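Local coordinates for protein formate dehydrogenase (Staphylococcus aureus, PDB 6TTB) that probably oxidises formate to carbon dioxide, passing hydride to a bound NAD as a member of the D-2-hydroxyacid dehydrogenase family, at residues S240-I245 with H268-N273; V272-G277 with A298-Y303. One frame throughout, in Å; residues are numbered along the deposited sequence.

Interaction 1: residues S240-I245 with H268-N273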
ATOM      1  N   SER A 240       4.684   2.885 -19.062  1.00 21.39           N
ATOM      2  CA  SER A 240       4.074   2.492 -17.784  1.00 20.02           C
ATOM      3  C   SER A 240       4.072   3.648 -16.804  1.00 19.59           C
ATOM      4  O   SER A 240       5.082   4.348 -16.690  1.00 18.81           O
ATOM      5  CB  SER A 240       4.721   1.273 -17.162  1.00 17.66           C
ATOM      6  OG  SER A 240       4.654   0.140 -18.050  1.00 15.35           O
ATOM      7  N   ASP A 241       2.914   3.839 -16.115  1.00 17.87           N
ATOM      8  CA  ASP A 241       2.838   4.771 -15.006  1.00 18.14           C
ATOM      9  C   ASP A 241       3.656   4.247 -13.851  1.00 17.08           C
ATOM     10  O   ASP A 241       4.423   4.979 -13.246  1.00 20.29           O
ATOM     11  CB  ASP A 241       1.402   5.069 -14.606  1.00 23.53           C
ATOM     12  CG  ASP A 241       0.705   5.919 -15.660  1.00 27.13           C
ATOM     13  OD1 ASP A 241       1.163   7.034 -15.881  1.00 23.52           O
ATOM     14  OD2 ASP A 241      -0.242   5.398 -16.332  1.00 32.49           O
ATOM     15  N   ALA A 242       3.552   2.953 -13.573  1.00 17.19           N
ATOM     16  CA  ALA A 242       4.549   2.344 -12.699  1.00 16.52           C
ATOM     17  C   ALA A 242       4.756   0.927 -13.124  1.00 18.06           C
ATOM     18  O   ALA A 242       3.921   0.389 -13.836  1.00 22.46           O
ATOM     19  CB  ALA A 242       4.111   2.379 -11.282  1.00 16.91           C
ATOM     20  N   ILE A 243       5.839   0.316 -12.642  1.00 17.78           N
ATOM     21  CA  ILE A 243       6.230  -1.006 -13.079  1.00 16.23           C
ATOM     22  C   ILE A 243       6.495  -1.875 -11.867  1.00 18.90           C
ATOM     23  O   ILE A 243       7.165  -1.462 -10.895  1.00 28.23           O
ATOM     24  CB  ILE A 243       7.501  -0.907 -13.939  1.00 19.49           C
ATOM     25  CG1 ILE A 243       7.219  -0.278 -15.310  1.00 19.37           C
ATOM     26  CG2 ILE A 243       8.153  -2.260 -14.098  1.00 20.82           C
ATOM     27  CD1 ILE A 243       8.450   0.230 -16.054  1.00 19.07           C
ATOM     28  N   THR A 244       6.037  -3.112 -11.943  1.00 17.47           N
ATOM     29  CA  THR A 244       6.340  -4.072 -10.912  1.00 14.69           C
ATOM     30  C   THR A 244       7.048  -5.233 -11.571  1.00 14.90           C
ATOM     31  O   THR A 244       6.656  -5.653 -12.674  1.00 15.81           O
ATOM     32  CB  THR A 244       5.069  -4.434 -10.104  1.00 16.12           C
ATOM     33  OG1 THR A 244       5.351  -5.384  -9.089  1.00 19.35           O
ATOM     34  CG2 THR A 244       3.931  -4.993 -10.911  1.00 15.23           C
ATOM     35  N   ILE A 245       8.049  -5.770 -10.864  1.00 14.23           N
ATOM     36  CA  ILE A 245       8.993  -6.760 -11.389  1.00 13.47           C
ATOM     37  C   ILE A 245       8.627  -8.122 -10.854  1.00 13.35           C
ATOM     38  O   ILE A 245       8.550  -8.313  -9.631  1.00 17.85           O
ATOM     39  CB  ILE A 245      10.402  -6.413 -10.908  1.00 12.10           C
ATOM     40  CG1 ILE A 245      10.726  -4.931 -11.128  1.00 13.24           C
ATOM     41  CG2 ILE A 245      11.427  -7.368 -11.445  1.00 10.42           C
ATOM     42  CD1 ILE A 245      11.494  -4.573 -12.338  1.00 11.84           C
ATOM     43  N   HIS A 268       8.563  10.746 -13.236  1.00 35.16           N
ATOM     44  CA  HIS A 268       7.554  10.751 -12.197  1.00 36.06           C
ATOM     45  C   HIS A 268       6.860   9.404 -12.104  1.00 31.07           C
ATOM     46  O   HIS A 268       5.716   9.335 -11.684  1.00 28.20           O
ATOM     47  CB  HIS A 268       6.538  11.819 -12.549  1.00 35.02           C
ATOM     48  CG  HIS A 268       7.128  13.165 -12.481  1.00 42.17           C
ATOM     49  ND1 HIS A 268       6.371  14.298 -12.218  1.00 48.51           N
ATOM     50  CD2 HIS A 268       8.412  13.566 -12.542  1.00 48.07           C
ATOM     51  CE1 HIS A 268       7.162  15.349 -12.170  1.00 48.74           C
ATOM     52  NE2 HIS A 268       8.423  14.923 -12.385  1.00 53.84           N
ATOM     53  N   SER A 269       7.509   8.338 -12.563  1.00 34.03           N
ATOM     54  CA  SER A 269       6.849   7.037 -12.478  1.00 27.67           C
ATOM     55  C   SER A 269       7.235   6.366 -11.169  1.00 29.04           C
ATOM     56  O   SER A 269       7.952   6.961 -10.348  1.00 26.49           O
ATOM     57  CB  SER A 269       7.154   6.196 -13.659  1.00 26.05           C
ATOM     58  OG  SER A 269       8.511   6.298 -13.970  1.00 30.31           O
ATOM     59  N   TYR A 270       6.750   5.129 -10.967  1.00 24.84           N
ATOM     60  CA  TYR A 270       7.080   4.394  -9.745  1.00 18.73           C
ATOM     61  C   TYR A 270       7.560   2.993 -10.119  1.00 16.98           C
ATOM     62  O   TYR A 270       7.126   2.439 -11.121  1.00 13.74           O
ATOM     63  CB  TYR A 270       5.849   4.230  -8.834  1.00 16.11           C
ATOM     64  CG  TYR A 270       5.160   5.496  -8.444  1.00 15.67           C
ATOM     65  CD1 TYR A 270       4.327   6.193  -9.332  1.00 13.58           C
ATOM     66  CD2 TYR A 270       5.298   5.989  -7.159  1.00 16.41           C
ATOM     67  CE1 TYR A 270       3.666   7.351  -8.951  1.00 12.79           C
ATOM     68  CE2 TYR A 270       4.633   7.142  -6.761  1.00 16.04           C
ATOM     69  CZ  TYR A 270       3.827   7.834  -7.663  1.00 15.71           C
ATOM     70  OH  TYR A 270       3.218   8.983  -7.224  1.00 20.14           O
ATOM     71  N   LEU A 271       8.310   2.371  -9.189  1.00 15.93           N
ATOM     72  CA  LEU A 271       8.938   1.100  -9.451  1.00 15.07           C
ATOM     73  C   LEU A 271       8.772   0.246  -8.235  1.00 15.22           C
ATOM     74  O   LEU A 271       9.123   0.692  -7.128  1.00 13.26           O
ATOM     75  CB  LEU A 271      10.454   1.307  -9.720  1.00 15.96           C
ATOM     76  CG  LEU A 271      11.241   0.060 -10.173  1.00 14.00           C
ATOM     77  CD1 LEU A 271      10.619  -0.614 -11.393  1.00 14.49           C
ATOM     78  CD2 LEU A 271      12.633   0.392 -10.441  1.00 12.82           C
ATOM     79  N   VAL A 272       8.349  -1.014  -8.480  1.00 14.81           N
ATOM     80  CA  VAL A 272       8.146  -1.941  -7.393  1.00 13.98           C
ATOM     81  C   VAL A 272       8.828  -3.219  -7.774  1.00 16.00           C
ATOM     82  O   VAL A 272       8.652  -3.727  -8.869  1.00 16.86           O
ATOM     83  CB  VAL A 272       6.669  -2.179  -7.056  1.00 12.04           C
ATOM     84  CG1 VAL A 272       6.457  -3.456  -6.257  1.00 10.76           C
ATOM     85  CG2 VAL A 272       6.144  -1.042  -6.263  1.00 11.06           C
ATOM     86  N   ASN A 273       9.638  -3.696  -6.847  1.00 16.62           N
ATOM     87  CA  ASN A 273      10.445  -4.840  -7.101  1.00 15.04           C
ATOM     88  C   ASN A 273      10.465  -5.687  -5.841  1.00 15.60           C
ATOM     89  O   ASN A 273      11.169  -5.373  -4.893  1.00 20.26           O
ATOM     90  CB  ASN A 273      11.823  -4.447  -7.543  1.00 14.08           C
ATOM     91  CG  ASN A 273      12.752  -5.635  -7.559  1.00 17.51           C
ATOM     92  OD1 ASN A 273      12.281  -6.790  -7.649  1.00 16.11           O
ATOM     93  ND2 ASN A 273      14.079  -5.369  -7.499  1.00 16.57           N
TER
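With CG anti to its backbone N (chi1 -173°), L271 extends CD1 to the CG2 methyl of I243, itself anti to the backbone N; the two methyls meet at 4.0 Å as the side chains cross obliquely. On the other face of the sheet T244 and V272 face each other in register, and with OG1 and CG1 each anti to the backbone N the two side chains lie side by side, OG1 of T244 3.6 Å from CG1 of V272. The T244 hydroxyl is hydrogen-bonded to NE2 of H246. Further back on this face, the CB atoms of A242 and Y270 touch at 3.5 Å. I245 lies on the I243 and L271 face, its CG1 against N273 CB at 3.8 Å and its CD1 against L271 CD1.

Strands 242-245 and 269-273 run parallel, 10° apart in direction. I243 bonds to the residues before and after its partner L271, its N donating to Y270 O and its O accepting from V272 N at 2.7 Å, nearly in line with the carbonyl. I245 N then donates to V272 O, while a longer bond of 3.3 Å joins Y270 N to D241 O at the start of the pair. T244 CA also brings its hydrogen to V272 O. The flanking polar groups turn elsewhere: S269 OG to K266 O, D241 OD2 to T190 N.

This is the strand pair of a beta-alpha-beta unit whose connection contains helix 259-264, inside the Rossmann-type NAD-binding domain. Strand 190-194 lies beyond 242-245, and strand 294-299 beyond 269-273. Helix 144-160 packs on the face of T244, Y270 and V272 through A151, D154 and L158, while M265 and F257 meet I243 and I245 on the other.

Interaction 2: residues V272-G277 with A298-Y303. With NAD (nicotinamide-adenine-dinucleotide), chain C.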
ATOM      1  N   VAL A 272       8.349  -1.014  -8.480  1.00 14.81           N
ATOM      2  CA  VAL A 272       8.146  -1.941  -7.393  1.00 13.98           C
ATOM      3  C   VAL A 272       8.828  -3.219  -7.774  1.00 16.00           C
ATOM      4  O   VAL A 272       8.652  -3.727  -8.869  1.00 16.86           O
ATOM      5  CB  VAL A 272       6.669  -2.179  -7.056  1.00 12.04           C
ATOM      6  CG1 VAL A 272       6.457  -3.456  -6.257  1.00 10.76           C
ATOM      7  CG2 VAL A 272       6.144  -1.042  -6.263  1.00 11.06           C
ATOM      8  N   ASN A 273       9.638  -3.696  -6.847  1.00 16.62           N
ATOM      9  CA  ASN A 273      10.445  -4.840  -7.101  1.00 15.04           C
ATOM     10  C   ASN A 273      10.465  -5.687  -5.841  1.00 15.60           C
ATOM     11  O   ASN A 273      11.169  -5.373  -4.893  1.00 20.26           O
ATOM     12  CB  ASN A 273      11.823  -4.447  -7.543  1.00 14.08           C
ATOM     13  CG  ASN A 273      12.752  -5.635  -7.559  1.00 17.51           C
ATOM     14  OD1 ASN A 273      12.281  -6.790  -7.649  1.00 16.11           O
ATOM     15  ND2 ASN A 273      14.079  -5.369  -7.499  1.00 16.57           N
ATOM     16  N   THR A 274       9.654  -6.734  -5.870  1.00 12.68           N
ATOM     17  CA  THR A 274       9.668  -7.764  -4.901  1.00 14.12           C
ATOM     18  C   THR A 274      10.160  -9.088  -5.538  1.00 18.46           C
ATOM     19  O   THR A 274       9.725 -10.199  -5.110  1.00 15.31           O
ATOM     20  CB  THR A 274       8.223  -8.039  -4.571  1.00 13.95           C
ATOM     21  OG1 THR A 274       7.554  -8.217  -5.846  1.00 15.75           O
ATOM     22  CG2 THR A 274       7.638  -6.934  -3.729  1.00 12.87           C
ATOM     23  N   ALA A 275      10.958  -8.984  -6.633  1.00 18.00           N
ATOM     24  CA  ALA A 275      11.521 -10.168  -7.272  1.00 16.46           C
ATOM     25  C   ALA A 275      12.928 -10.406  -6.719  1.00 16.73           C
ATOM     26  O   ALA A 275      13.061 -11.131  -5.740  1.00 19.97           O
ATOM     27  CB  ALA A 275      11.433 -10.112  -8.765  1.00 16.03           C
ATOM     28  N   ARG A 276      13.965  -9.751  -7.252  1.00 15.67           N
ATOM     29  CA  ARG A 276      15.255  -9.825  -6.557  1.00 18.38           C
ATOM     30  C   ARG A 276      16.014  -8.498  -6.632  1.00 16.92           C
ATOM     31  O   ARG A 276      16.083  -7.888  -7.677  1.00 15.56           O
ATOM     32  CB  ARG A 276      16.142 -11.042  -6.923  1.00 22.29           C
ATOM     33  CG  ARG A 276      15.420 -12.268  -7.458  1.00 28.08           C
ATOM     34  CD  ARG A 276      15.763 -13.556  -6.737  1.00 40.62           C
ATOM     35  NE  ARG A 276      15.188 -14.709  -7.468  1.00 47.66           N
ATOM     36  CZ  ARG A 276      15.890 -15.673  -8.074  1.00 43.25           C
ATOM     37  NH1 ARG A 276      17.209 -15.645  -8.048  1.00 38.90           N
ATOM     38  NH2 ARG A 276      15.267 -16.631  -8.749  1.00 53.60           N
ATOM     39  N   GLY A 277      16.669  -8.138  -5.515  1.00 19.13           N
ATOM     40  CA  GLY A 277      17.432  -6.908  -5.379  1.00 18.68           C
ATOM     41  C   GLY A 277      18.247  -6.547  -6.616  1.00 21.08           C
ATOM     42  O   GLY A 277      18.211  -5.384  -7.053  1.00 18.91           O
ATOM     43  N   ALA A 298       9.288   0.941  -4.137  1.00 18.39           N
ATOM     44  CA  ALA A 298       9.072  -0.025  -3.069  1.00 18.94           C
ATOM     45  C   ALA A 298       9.450  -1.415  -3.526  1.00 19.39           C
ATOM     46  O   ALA A 298       9.812  -1.622  -4.701  1.00 22.52           O
ATOM     47  CB  ALA A 298       7.663  -0.008  -2.548  1.00 15.98           C
ATOM     48  N   GLY A 299       9.326  -2.355  -2.563  1.00 17.72           N
ATOM     49  CA  GLY A 299       9.752  -3.735  -2.669  1.00 13.16           C
ATOM     50  C   GLY A 299      10.361  -4.194  -1.375  1.00 12.10           C
ATOM     51  O   GLY A 299      10.558  -3.384  -0.506  1.00 13.11           O
ATOM     52  N   ASP A 300      10.768  -5.471  -1.311  1.00 14.77           N
ATOM     53  CA  ASP A 300      11.240  -6.082  -0.069  1.00 15.50           C
ATOM     54  C   ASP A 300      12.510  -6.934  -0.306  1.00 16.53           C
ATOM     55  O   ASP A 300      12.842  -7.802   0.554  1.00 15.40           O
ATOM     56  CB  ASP A 300      10.138  -6.896   0.628  1.00 15.03           C
ATOM     57  CG  ASP A 300       9.868  -8.274  -0.005  1.00 19.10           C
ATOM     58  OD1 ASP A 300      10.117  -8.447  -1.248  1.00 18.28           O
ATOM     59  OD2 ASP A 300       9.428  -9.191   0.737  1.00 23.07           O
ATOM     60  N   VAL A 301      13.196  -6.719  -1.458  1.00 14.58           N
ATOM     61  CA  VAL A 301      14.289  -7.624  -1.834  1.00 15.89           C
ATOM     62  C   VAL A 301      15.561  -6.807  -2.002  1.00 15.82           C
ATOM     63  O   VAL A 301      15.487  -5.685  -2.495  1.00 14.39           O
ATOM     64  CB  VAL A 301      13.968  -8.429  -3.108  1.00 17.22           C
ATOM     65  CG1 VAL A 301      12.944  -9.493  -2.877  1.00 15.80           C
ATOM     66  CG2 VAL A 301      13.562  -7.534  -4.275  1.00 22.42           C
ATOM     67  N   TRP A 302      16.726  -7.360  -1.566  1.00 16.92           N
ATOM     68  CA  TRP A 302      17.932  -6.524  -1.467  1.00 19.00           C
ATOM     69  C   TRP A 302      19.194  -7.169  -2.085  1.00 21.85           C
ATOM     70  O   TRP A 302      19.368  -8.401  -1.999  1.00 19.14           O
ATOM     71  CB  TRP A 302      18.184  -6.218  -0.025  1.00 16.62           C
ATOM     72  CG  TRP A 302      17.032  -5.609   0.672  1.00 18.16           C
ATOM     73  CD1 TRP A 302      15.857  -6.215   1.014  1.00 19.65           C
ATOM     74  CD2 TRP A 302      17.011  -4.297   1.265  1.00 17.55           C
ATOM     75  NE1 TRP A 302      15.060  -5.342   1.695  1.00 16.74           N
ATOM     76  CE2 TRP A 302      15.747  -4.166   1.897  1.00 16.02           C
ATOM     77  CE3 TRP A 302      17.912  -3.210   1.264  1.00 14.11           C
ATOM     78  CZ2 TRP A 302      15.348  -2.987   2.520  1.00 15.55           C
ATOM     79  CZ3 TRP A 302      17.497  -2.049   1.869  1.00 15.79           C
ATOM     80  CH2 TRP A 302      16.230  -1.940   2.479  1.00 15.53           C
ATOM     81  N   TYR A 303      20.177  -6.310  -2.483  1.00 21.41           N
ATOM     82  CA  TYR A 303      21.550  -6.802  -2.743  1.00 21.18           C
ATOM     83  C   TYR A 303      22.601  -6.107  -1.836  1.00 21.42           C
ATOM     84  O   TYR A 303      22.944  -4.915  -1.996  1.00 21.09           O
ATOM     85  CB  TYR A 303      21.908  -6.748  -4.243  1.00 21.10           C
ATOM     86  CG  TYR A 303      23.195  -7.477  -4.567  1.00 27.02           C
ATOM     87  CD1 TYR A 303      23.349  -8.838  -4.267  1.00 24.14           C
ATOM     88  CD2 TYR A 303      24.313  -6.803  -5.095  1.00 26.95           C
ATOM     89  CE1 TYR A 303      24.580  -9.478  -4.409  1.00 21.50           C
ATOM     90  CE2 TYR A 303      25.543  -7.444  -5.261  1.00 25.57           C
ATOM     91  CZ  TYR A 303      25.678  -8.785  -4.905  1.00 25.62           C
ATOM     92  OH  TYR A 303      26.873  -9.439  -5.110  1.00 27.65           O
TER
HETATM   93  PA  NAD C 401       7.799 -17.435 -12.755  1.00 52.06           P
HETATM   94  O1A NAD C 401       8.819 -18.338 -13.361  1.00 54.80           O
HETATM   95  O2A NAD C 401       6.337 -17.830 -12.664  1.00 45.39           O
HETATM   96  O5B NAD C 401       7.940 -15.949 -13.362  1.00 58.43           O
HETATM   97  C5B NAD C 401       9.096 -15.551 -14.127  1.00 50.36           C
HETATM   98  C4B NAD C 401       8.645 -15.266 -15.538  1.00 57.87           C
HETATM   99  O4B NAD C 401       9.461 -14.191 -16.041  1.00 58.39           O
HETATM  100  C3B NAD C 401       8.777 -16.446 -16.531  1.00 59.55           C
HETATM  101  O3B NAD C 401       7.554 -17.059 -16.939  1.00 42.65           O
HETATM  102  C2B NAD C 401       9.545 -15.880 -17.732  1.00 63.37           C
HETATM  103  O2B NAD C 401       8.876 -16.071 -18.961  1.00 56.97           O
HETATM  104  C1B NAD C 401       9.774 -14.400 -17.393  1.00 56.33           C
HETATM  105  N9A NAD C 401      11.143 -13.954 -17.674  1.00 55.64           N
HETATM  106  C8A NAD C 401      12.239 -14.763 -17.946  1.00 45.00           C
HETATM  107  N7A NAD C 401      13.302 -14.092 -18.325  1.00 39.21           N
HETATM  108  C5A NAD C 401      12.870 -12.769 -18.408  1.00 52.10           C
HETATM  109  C6A NAD C 401      13.507 -11.561 -18.816  1.00 45.12           C
HETATM  110  N6A NAD C 401      14.733 -11.486 -19.303  1.00 39.47           N
HETATM  111  N1A NAD C 401      12.747 -10.437 -18.850  1.00 53.83           N
HETATM  112  C2A NAD C 401      11.482 -10.507 -18.406  1.00 45.90           C
HETATM  113  N3A NAD C 401      10.796 -11.565 -17.963  1.00 39.81           N
HETATM  114  C4A NAD C 401      11.539 -12.676 -17.994  1.00 51.37           C
HETATM  115  O3  NAD C 401       8.274 -17.117 -11.307  1.00 50.79           O
HETATM  116  PN  NAD C 401       7.356 -16.439 -10.241  1.00 40.39           P
HETATM  117  O1N NAD C 401       6.841 -17.552  -9.366  1.00 49.67           O
HETATM  118  O2N NAD C 401       6.371 -15.539 -10.929  1.00 34.82           O
HETATM  119  O5D NAD C 401       8.456 -15.554  -9.446  1.00 47.43           O
HETATM  120  C5D NAD C 401       8.668 -14.163  -9.838  1.00 49.08           C
HETATM  121  C4D NAD C 401       9.924 -13.711  -9.178  1.00 53.44           C
HETATM  122  O4D NAD C 401       9.592 -13.293  -7.831  1.00 43.57           O
HETATM  123  C3D NAD C 401      10.979 -14.837  -9.072  1.00 57.97           C
HETATM  124  O3D NAD C 401      12.113 -14.606  -9.894  1.00 70.15           O
HETATM  125  C2D NAD C 401      11.298 -14.931  -7.577  1.00 54.30           C
HETATM  126  O2D NAD C 401      12.677 -14.896  -7.233  1.00 49.84           O
HETATM  127  C1D NAD C 401      10.584 -13.752  -6.940  1.00 47.46           C
HETATM  128  N1N NAD C 401       9.955 -14.192  -5.685  1.00 36.45           N
HETATM  129  C2N NAD C 401      10.256 -13.503  -4.470  1.00 38.54           C
HETATM  130  C3N NAD C 401       9.663 -13.904  -3.252  1.00 33.32           C
HETATM  131  C7N NAD C 401       9.741 -13.003  -2.018  1.00 35.01           C
HETATM  132  O7N NAD C 401       9.656 -13.519  -0.905  1.00 34.37           O
HETATM  133  N7N NAD C 401       9.874 -11.672  -2.184  1.00 36.40           N
HETATM  134  C4N NAD C 401       8.950 -15.160  -3.236  1.00 37.05           C
HETATM  135  C5N NAD C 401       8.692 -15.844  -4.443  1.00 37.60           C
HETATM  136  C6N NAD C 401       9.230 -15.358  -5.651  1.00 37.32           C
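Part of the nicotinamide end of the NAD pocket is formed here, where strands 269-273 and 294-299 of the Rossmann-type domain run out at their C-terminal ends into loops. The strands are still paired at V272 and A298: N273 N donates to A298 O at 3.0 Å. Beyond this, V301 wedges into the turn of 273-277. Its CG1 is anti to the carbonyl carbon (chi1 -72°) and CG2 lies between the backbone N and the carbonyl carbon, which sends CG1 to A275 O and CG2 to N273 O at 3.3 Å, close to G277 N; the valine crosses the N273 side chain at about a right angle. That turn is held by N273 itself: OD1 accepts from A275 N in an Asx turn, and ND2 donates to R276 O at 3.2 Å, approaching from above the carbonyl plane. G277 CA packs against W302 C.

Both loops reach the cofactor. The carboxamide N7N of NAD donates almost straight (171°) to T274 O and, weakly, to D300 OD1, whose sister OD2 accepts from S326 N. R276 directs NE to the ribose hydroxyl O2D, and its NH1 salt-bridges D122. T274 O is thus the main acceptor and D300 OD1 a weak second one, which would favour this turn of the carboxamide; R276 bridges ribose and D122, so D122 may help place the arginine beside the cofactor.

Following the chain, strand 242-245 comes first, and interaction 1 closes the connection through helix 259-264 by returning the chain to strand 269-273. That strand serves both contacts: V272 and N273 end interaction 1 and begin interaction 2. The chain then passes the cofactor-binding turn and helix 282-291, and interaction 2 closes this second loop at strand 294-299. The two loops therefore follow one another, neither nesting nor crossing. Strand 269-273 lies between its partners, with L271 O probably hydrogen-bonded to A298 N, and I245 O packs against A275 CB. Together the contacts join three neighbouring strands of the parallel sheet to the NAD site at their C-terminal ends.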